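Local structure of NEQ011 (Nanoarchaeum equitans Kin4-M, 6GQ8) at residues A[17-22]-A[80-85]. The protein is an iron-binding protein of the desulfoferrodoxin family that probably reduces superoxide as part of a defence against reactive oxygen species. Residues are numbered along the deposited sequence; the frame is centred on the assembly and turned at random.
Sequences EKEGEL and IVYAKL
Lys84 leaves its strand with CG anti to the carbonyl carbon (chi1 -59°) and then runs out fully extended, so that its CG lies against Leu22 and its outer atoms, CD to NZ, follow the Glu21 carboxylate. CB leads to CG, and Lys84 CG packs against the Leu22 methyl CD2 at 3.5 Å. Farther out, CD and CE pass alongside the carboxylate, with Lys84 CE 3.3 Å from Glu21 OE2. At the tip, Lys84 NZ reaches the same oxygen, Glu21 OE2, at 3.2 Å, a salt bridge whose hydrogen bond is weak; the two chains lie side by side and point the same way. An alanine in place of Lys84 would remove CG and all beyond it, and would probably lose both the ion pair and the methylene surface against which Leu22 CD2 rests. Residues 19-22 form a type II' turn, with Gly20 at positive phi, closing the hairpin between strands 12-19 and 22-29. Strand 74-84 is antiparallel to 22-29 in the same sheet and pairs beyond it with a strand of a second subunit, so the sheet continues through the interface. Leu22 spans two side chains on one face of strand 74-84: CD2 meets Lys84, and Leu22 CD1 lies 4.1 Å from Tyr82 CB, the side chains of Leu22 and Tyr82 crossing at about a right angle. Leu22 CA makes a CH...O contact with Ala83 O at 3.6 Å. Glu19, the first residue of the turn, extends until its OE2 meets the edge of the Tyr82 ring, in its plane, 3.7 Å from Tyr82 CE1. Where the strand ends, a water links the two backbones, accepting from Leu85 N at 2.8 Å and donating to Glu21 O.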
loop_
_atom_site.group_PDB
_atom_site.type_symbol
_atom_site.label_atom_id
_atom_site.label_comp_id
_atom_site.label_asym_id
_atom_site.label_seq_id
_atom_site.Cartn_x
_atom_site.Cartn_y
_atom_site.Cartn_z
ATOM N N GLU A 17 -8.028 20.741 -10.017
ATOM C CA GLU A 17 -7.895 22.179 -9.812
ATOM C C GLU A 17 -6.418 22.533 -9.775
ATOM O O GLU A 17 -5.644 21.908 -9.045
ATOM C CB GLU A 17 -8.582 22.664 -8.530
ATOM C CG GLU A 17 -10.052 22.306 -8.418
ATOM C CD GLU A 17 -10.713 22.935 -7.203
ATOM O OE1 GLU A 17 -10.071 23.784 -6.545
ATOM O OE2 GLU A 17 -11.879 22.596 -6.915
ATOM N N LYS A 18 -6.034 23.542 -10.552
ATOM C CA LYS A 18 -4.650 23.988 -10.623
ATOM C C LYS A 18 -4.415 25.036 -9.544
ATOM O O LYS A 18 -5.061 26.089 -9.541
ATOM C CB LYS A 18 -4.344 24.557 -12.008
ATOM C CG LYS A 18 -2.877 24.855 -12.278
ATOM C CD LYS A 18 -2.050 23.583 -12.352
ATOM C CE LYS A 18 -0.576 23.891 -12.567
ATOM N NZ LYS A 18 -0.374 24.790 -13.736
ATOM N N GLU A 19 -3.502 24.738 -8.623
ATOM C CA GLU A 19 -3.152 25.635 -7.523
ATOM C C GLU A 19 -1.654 25.914 -7.582
ATOM O O GLU A 19 -0.849 25.139 -7.054
ATOM C CB GLU A 19 -3.560 25.031 -6.182
ATOM C CG GLU A 19 -5.062 24.868 -6.023
ATOM C CD GLU A 19 -5.459 24.369 -4.648
ATOM O OE1 GLU A 19 -6.592 24.671 -4.214
ATOM O OE2 GLU A 19 -4.634 23.693 -3.994
ATOM N N GLY A 20 -1.283 27.022 -8.215
ATOM C CA GLY A 20 0.128 27.338 -8.365
ATOM C C GLY A 20 0.830 26.295 -9.208
ATOM O O GLY A 20 0.415 25.986 -10.331
ATOM N N GLU A 21 1.903 25.727 -8.659
ATOM C CA GLU A 21 2.624 24.659 -9.338
ATOM C C GLU A 21 1.917 23.319 -9.234
ATOM O O GLU A 21 2.259 22.396 -9.980
ATOM C CB GLU A 21 4.020 24.490 -8.734
ATOM C CG GLU A 21 4.973 25.643 -8.917
ATOM C CD GLU A 21 6.306 25.363 -8.255
ATOM O OE1 GLU A 21 6.903 26.300 -7.687
ATOM O OE2 GLU A 21 6.740 24.192 -8.271
ATOM N N LEU A 22 0.939 23.201 -8.344
ATOM C CA LEU A 22 0.351 21.922 -7.981
ATOM C C LEU A 22 -0.989 21.710 -8.671
ATOM O O LEU A 22 -1.783 22.646 -8.814
ATOM C CB LEU A 22 0.161 21.847 -6.465
ATOM C CG LEU A 22 1.441 21.747 -5.636
ATOM C CD1 LEU A 22 1.125 21.576 -4.159
ATOM C CD2 LEU A 22 2.304 20.613 -6.142
ATOM N N ILE A 80 -8.039 13.581 -1.668
ATOM C CA ILE A 80 -7.431 14.682 -2.401
ATOM C C ILE A 80 -5.921 14.541 -2.279
ATOM O O ILE A 80 -5.394 14.410 -1.167
ATOM C CB ILE A 80 -7.900 16.052 -1.879
ATOM C CG1 ILE A 80 -9.428 16.123 -1.853
ATOM C CG2 ILE A 80 -7.336 17.177 -2.740
ATOM C CD1 ILE A 80 -9.968 17.494 -1.492
ATOM N N VAL A 81 -5.234 14.528 -3.419
ATOM C CA VAL A 81 -3.781 14.481 -3.460
ATOM C C VAL A 81 -3.301 15.657 -4.300
ATOM O O VAL A 81 -4.083 16.337 -4.965
ATOM C CB VAL A 81 -3.232 13.150 -4.021
ATOM C CG1 VAL A 81 -3.636 11.979 -3.127
ATOM C CG2 VAL A 81 -3.686 12.935 -5.457
ATOM N N TYR A 82 -1.988 15.880 -4.266
ATOM C CA TYR A 82 -1.361 17.045 -4.879
ATOM C C TYR A 82 -0.120 16.581 -5.623
ATOM O O TYR A 82 0.683 15.824 -5.069
ATOM C CB TYR A 82 -0.975 18.093 -3.827
ATOM C CG TYR A 82 -2.134 18.631 -3.018
ATOM C CD1 TYR A 82 -2.700 19.863 -3.317
ATOM C CD2 TYR A 82 -2.656 17.910 -1.951
ATOM C CE1 TYR A 82 -3.756 20.361 -2.579
ATOM C CE2 TYR A 82 -3.715 18.396 -1.210
ATOM C CZ TYR A 82 -4.260 19.623 -1.526
ATOM O OH TYR A 82 -5.313 20.109 -0.785
ATOM N N ALA A 83 0.039 17.029 -6.867
ATOM C CA ALA A 83 1.157 16.584 -7.686
ATOM C C ALA A 83 1.621 17.700 -8.609
ATOM O O ALA A 83 0.826 18.530 -9.058
ATOM C CB ALA A 83 0.786 15.355 -8.522
ATOM N N LYS A 84 2.924 17.699 -8.885
ATOM C CA LYS A 84 3.512 18.490 -9.956
ATOM C C LYS A 84 3.568 17.616 -11.202
ATOM O O LYS A 84 4.206 16.558 -11.189
ATOM C CB LYS A 84 4.917 18.945 -9.566
ATOM C CG LYS A 84 4.974 19.786 -8.306
ATOM C CD LYS A 84 6.391 20.251 -8.004
ATOM C CE LYS A 84 6.417 21.204 -6.821
ATOM N NZ LYS A 84 7.787 21.716 -6.551
ATOM N N LEU A 85 2.905 18.043 -12.272
ATOM C CA LEU A 85 2.834 17.259 -13.498
ATOM C C LEU A 85 3.367 18.082 -14.659
ATOM O O LEU A 85 2.925 19.215 -14.875
ATOM C CB LEU A 85 1.400 16.806 -13.783
ATOM C CG LEU A 85 0.713 16.039 -12.653
ATOM C CD1 LEU A 85 -0.735 15.749 -13.007
ATOM C CD2 LEU A 85 1.468 14.754 -12.352
HETATM O O HOH W 1 2.003 20.719 -12.459
#